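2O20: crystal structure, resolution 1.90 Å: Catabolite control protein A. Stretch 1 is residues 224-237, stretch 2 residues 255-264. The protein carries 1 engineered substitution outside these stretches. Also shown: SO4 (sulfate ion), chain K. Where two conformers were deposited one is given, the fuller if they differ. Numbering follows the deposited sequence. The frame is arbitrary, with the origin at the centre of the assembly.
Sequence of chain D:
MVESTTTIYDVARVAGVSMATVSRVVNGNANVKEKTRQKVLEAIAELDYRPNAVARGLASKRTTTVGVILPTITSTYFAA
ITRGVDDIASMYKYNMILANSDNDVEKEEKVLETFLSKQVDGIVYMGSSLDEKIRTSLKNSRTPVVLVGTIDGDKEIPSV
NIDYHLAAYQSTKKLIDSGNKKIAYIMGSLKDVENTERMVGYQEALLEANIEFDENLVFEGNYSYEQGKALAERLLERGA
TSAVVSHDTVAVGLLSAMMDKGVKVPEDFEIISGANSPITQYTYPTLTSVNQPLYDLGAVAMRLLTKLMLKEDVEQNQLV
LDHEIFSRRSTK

Stretch 1, residues 224-237: SYEQGKALAERLLE
Stretch 2 (255-264) LSAMMDKGVK

Two polar pairs accompany an apolar seam between helix 225-237 and helix 255-260, which continues past the second of them to Leu236; the N-to-C directions of the helices diverge by 50° and their axes approach to 7.8 Å. The stronger pair is a salt bridge: Lys261 NZ donates to Glu233 OE2 at 2.7 Å. Lys261 (m, t, t, m) points its CA-to-CB bond toward helix 225-237, and Glu233 (t, p) starts sideways but swings its carboxylate inward. The same Lys261 NZ also donates to sulfate O2 at 2.9 Å, so the ammonium is shared.

The other pair joins Tyr225 OH and Ser256 OG at 2.9 Å. Tyr225 (t, chi2 75°) meets Ser256 (m) at its ring edge.

Between them, the CA atoms of Lys229 and Ala257, 5.1 Å apart, are the nearest pair across the stretches. Ala257 points its CB toward helix 225-237, where it lies 3.4 Å from Lys229 O and 3.6 Å from Ala232 CB. Lys229 turns its own ammonium away, pairing NZ with Glu226 OE2 at 2.7 Å.

Farther along, larger side chains fill the widening gap. Met258 (m, m, t) places CE 4.0 Å from Ala232 CB and 4.1 Å from Leu236 CG. Leu236 (m, t) then reaches Val263 (t), CD1 to CG2 4.0 Å, after Gly262, at phi 74°, closes a Schellman turn.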

# COMPACT_ATOMS: atom_id res chain seq x y z
N SER D 224 11.48 5.73 5.23
CA SER D 224 10.92 5.85 3.90
C SER D 224 11.75 5.18 2.78
O SER D 224 12.96 4.93 2.91
CB SER D 224 10.70 7.33 3.58
OG SER D 224 11.91 8.00 3.23
N TYR D 225 11.05 4.89 1.68
CA TYR D 225 11.68 4.43 0.43
C TYR D 225 12.81 5.38 -0.04
O TYR D 225 13.92 4.93 -0.33
CB TYR D 225 10.60 4.32 -0.67
CG TYR D 225 11.09 3.92 -2.03
CD1 TYR D 225 11.45 2.60 -2.32
CD2 TYR D 225 11.16 4.85 -3.07
CE1 TYR D 225 11.90 2.24 -3.60
CE2 TYR D 225 11.59 4.49 -4.34
CZ TYR D 225 11.97 3.18 -4.59
OH TYR D 225 12.40 2.87 -5.86
N GLU D 226 12.55 6.68 -0.02
CA GLU D 226 13.57 7.68 -0.44
C GLU D 226 14.79 7.68 0.50
O GLU D 226 15.92 7.84 0.06
CB GLU D 226 13.03 9.10 -0.60
CG GLU D 226 12.28 9.37 -1.92
CD GLU D 226 13.12 9.14 -3.18
OE1 GLU D 226 14.36 9.36 -3.18
OE2 GLU D 226 12.51 8.74 -4.19
N GLN D 227 14.58 7.45 1.78
CA GLN D 227 15.70 7.37 2.70
C GLN D 227 16.56 6.15 2.40
O GLN D 227 17.80 6.23 2.44
CB GLN D 227 15.21 7.35 4.15
CG GLN D 227 14.76 8.71 4.66
CD GLN D 227 14.19 8.64 6.08
OE1 GLN D 227 13.26 7.87 6.35
NE2 GLN D 227 14.79 9.38 7.00
N GLY D 228 15.91 5.02 2.12
CA GLY D 228 16.60 3.76 1.76
C GLY D 228 17.47 3.95 0.54
O GLY D 228 18.64 3.54 0.55
N LYS D 229 16.92 4.55 -0.50
CA LYS D 229 17.66 4.85 -1.73
C LYS D 229 18.92 5.67 -1.49
O LYS D 229 19.98 5.38 -2.06
CB LYS D 229 16.77 5.60 -2.73
CG LYS D 229 15.82 4.70 -3.51
CD LYS D 229 15.32 5.35 -4.85
CE LYS D 229 14.51 6.58 -4.58
NZ LYS D 229 13.85 7.15 -5.85
N ALA D 230 18.79 6.69 -0.64
CA ALA D 230 19.89 7.61 -0.36
C ALA D 230 21.01 7.02 0.51
O ALA D 230 22.15 7.52 0.52
CB ALA D 230 19.34 8.93 0.27
N LEU D 231 20.71 5.94 1.24
CA LEU D 231 21.69 5.26 2.05
C LEU D 231 22.68 4.41 1.26
O LEU D 231 23.77 4.11 1.76
CB LEU D 231 20.99 4.34 3.08
CG LEU D 231 20.46 5.07 4.32
CD1 LEU D 231 19.75 4.08 5.22
CD2 LEU D 231 21.59 5.74 5.09
N ALA D 232 22.29 3.97 0.07
CA ALA D 232 23.07 2.98 -0.69
C ALA D 232 24.57 3.36 -0.75
O ALA D 232 25.42 2.56 -0.35
CB ALA D 232 22.51 2.75 -2.07
N GLU D 233 24.87 4.56 -1.22
CA GLU D 233 26.27 4.93 -1.40
C GLU D 233 27.01 5.06 -0.05
O GLU D 233 28.26 4.82 0.03
CB GLU D 233 26.40 6.19 -2.27
CG GLU D 233 27.76 6.36 -2.88
CD GLU D 233 28.10 5.32 -3.95
OE1 GLU D 233 29.29 4.99 -4.11
OE2 GLU D 233 27.19 4.84 -4.64
N ARG D 234 26.25 5.38 1.02
CA ARG D 234 26.81 5.51 2.36
C ARG D 234 27.31 4.17 2.88
O ARG D 234 28.33 4.09 3.51
CB ARG D 234 25.81 6.11 3.35
CG ARG D 234 25.24 7.46 2.94
CD ARG D 234 26.33 8.53 2.85
NE ARG D 234 26.06 9.26 1.61
CZ ARG D 234 26.73 9.18 0.47
NH1 ARG D 234 27.85 8.47 0.35
NH2 ARG D 234 26.29 9.88 -0.54
N LEU D 235 26.55 3.11 2.60
CA LEU D 235 26.93 1.75 2.96
C LEU D 235 28.14 1.29 2.14
O LEU D 235 29.09 0.74 2.68
CB LEU D 235 25.75 0.80 2.77
CG LEU D 235 24.79 0.69 4.00
CD1 LEU D 235 24.01 1.95 4.23
CD2 LEU D 235 23.83 -0.46 3.87
N LEU D 236 28.10 1.52 0.82
CA LEU D 236 29.19 1.13 -0.08
C LEU D 236 30.50 1.80 0.33
O LEU D 236 31.54 1.10 0.37
CB LEU D 236 28.90 1.42 -1.56
CG LEU D 236 27.72 0.62 -2.18
CD1 LEU D 236 27.38 1.08 -3.53
CD2 LEU D 236 28.06 -0.87 -2.20
N GLU D 237 30.44 3.10 0.68
CA GLU D 237 31.65 3.84 1.00
C GLU D 237 32.34 3.35 2.27
O GLU D 237 33.55 3.40 2.39
CB GLU D 237 31.42 5.35 1.01
CG GLU D 237 31.08 6.07 2.26
CD GLU D 237 30.48 7.49 1.96
OE1 GLU D 237 30.83 8.13 0.92
OE2 GLU D 237 29.62 7.94 2.76
N LEU D 255 17.48 -1.61 -2.13
CA LEU D 255 17.59 -2.54 -3.27
C LEU D 255 17.50 -1.81 -4.61
O LEU D 255 18.33 -2.04 -5.49
CB LEU D 255 16.54 -3.66 -3.20
CG LEU D 255 16.53 -4.73 -4.31
CD1 LEU D 255 17.85 -5.42 -4.38
CD2 LEU D 255 15.43 -5.73 -4.07
N SER D 256 16.53 -0.91 -4.75
CA SER D 256 16.36 -0.10 -5.94
C SER D 256 17.65 0.62 -6.30
O SER D 256 18.07 0.67 -7.47
CB SER D 256 15.22 0.97 -5.80
OG SER D 256 13.93 0.39 -5.95
N ALA D 257 18.24 1.24 -5.30
CA ALA D 257 19.48 2.02 -5.53
C ALA D 257 20.69 1.14 -5.88
O ALA D 257 21.46 1.50 -6.79
CB ALA D 257 19.74 2.91 -4.33
N MET D 258 20.87 0.00 -5.20
CA MET D 258 21.91 -0.96 -5.56
C MET D 258 21.76 -1.40 -7.01
O MET D 258 22.72 -1.36 -7.77
CB MET D 258 21.90 -2.17 -4.62
CG MET D 258 22.26 -1.84 -3.17
SD MET D 258 23.92 -1.10 -3.07
CE MET D 258 24.02 -0.85 -1.29
N MET D 259 20.53 -1.76 -7.41
CA MET D 259 20.28 -2.14 -8.80
C MET D 259 20.51 -0.99 -9.83
O MET D 259 21.07 -1.21 -10.90
CB MET D 259 18.89 -2.74 -8.98
CG MET D 259 18.56 -3.96 -8.12
SD MET D 259 19.72 -5.36 -8.41
CE MET D 259 19.40 -5.74 -10.09
N ASP D 260 20.11 0.24 -9.46
CA ASP D 260 20.31 1.44 -10.30
C ASP D 260 21.81 1.71 -10.59
O ASP D 260 22.17 2.13 -11.71
CB ASP D 260 19.63 2.62 -9.57
CG ASP D 260 19.54 3.90 -10.41
OD1 ASP D 260 19.89 4.98 -9.87
OD2 ASP D 260 19.20 3.81 -11.59
N LYS D 261 22.65 1.37 -9.63
CA LYS D 261 24.11 1.56 -9.65
C LYS D 261 24.90 0.38 -10.26
O LYS D 261 26.16 0.45 -10.38
CB LYS D 261 24.59 1.79 -8.22
CG LYS D 261 24.11 3.09 -7.60
CD LYS D 261 24.31 3.17 -6.06
CE LYS D 261 23.85 4.59 -5.64
NZ LYS D 261 24.92 5.58 -5.94
N GLY D 262 24.19 -0.71 -10.62
CA GLY D 262 24.83 -1.90 -11.20
C GLY D 262 25.60 -2.78 -10.23
O GLY D 262 26.48 -3.52 -10.62
N VAL D 263 25.30 -2.66 -8.95
CA VAL D 263 25.86 -3.50 -7.92
C VAL D 263 25.24 -4.88 -8.05
O VAL D 263 24.04 -4.98 -8.28
CB VAL D 263 25.60 -2.89 -6.51
CG1 VAL D 263 25.95 -3.88 -5.40
CG2 VAL D 263 26.38 -1.59 -6.36
N LYS D 264 26.05 -5.94 -7.97
CA LYS D 264 25.51 -7.27 -8.17
C LYS D 264 24.83 -7.79 -6.92
O LYS D 264 25.45 -7.93 -5.87
CB LYS D 264 26.60 -8.24 -8.61
CG LYS D 264 27.23 -7.90 -9.92
CD LYS D 264 28.41 -8.83 -10.15
CE LYS D 264 28.84 -8.90 -11.60
NZ LYS D 264 29.58 -10.20 -11.86
S SO4 K . 24.51 9.09 -4.41
O1 SO4 K . 25.94 8.84 -4.57
O2 SO4 K . 23.68 7.91 -4.67
O3 SO4 K . 24.38 9.59 -3.06
O4 SO4 K . 24.03 10.08 -5.39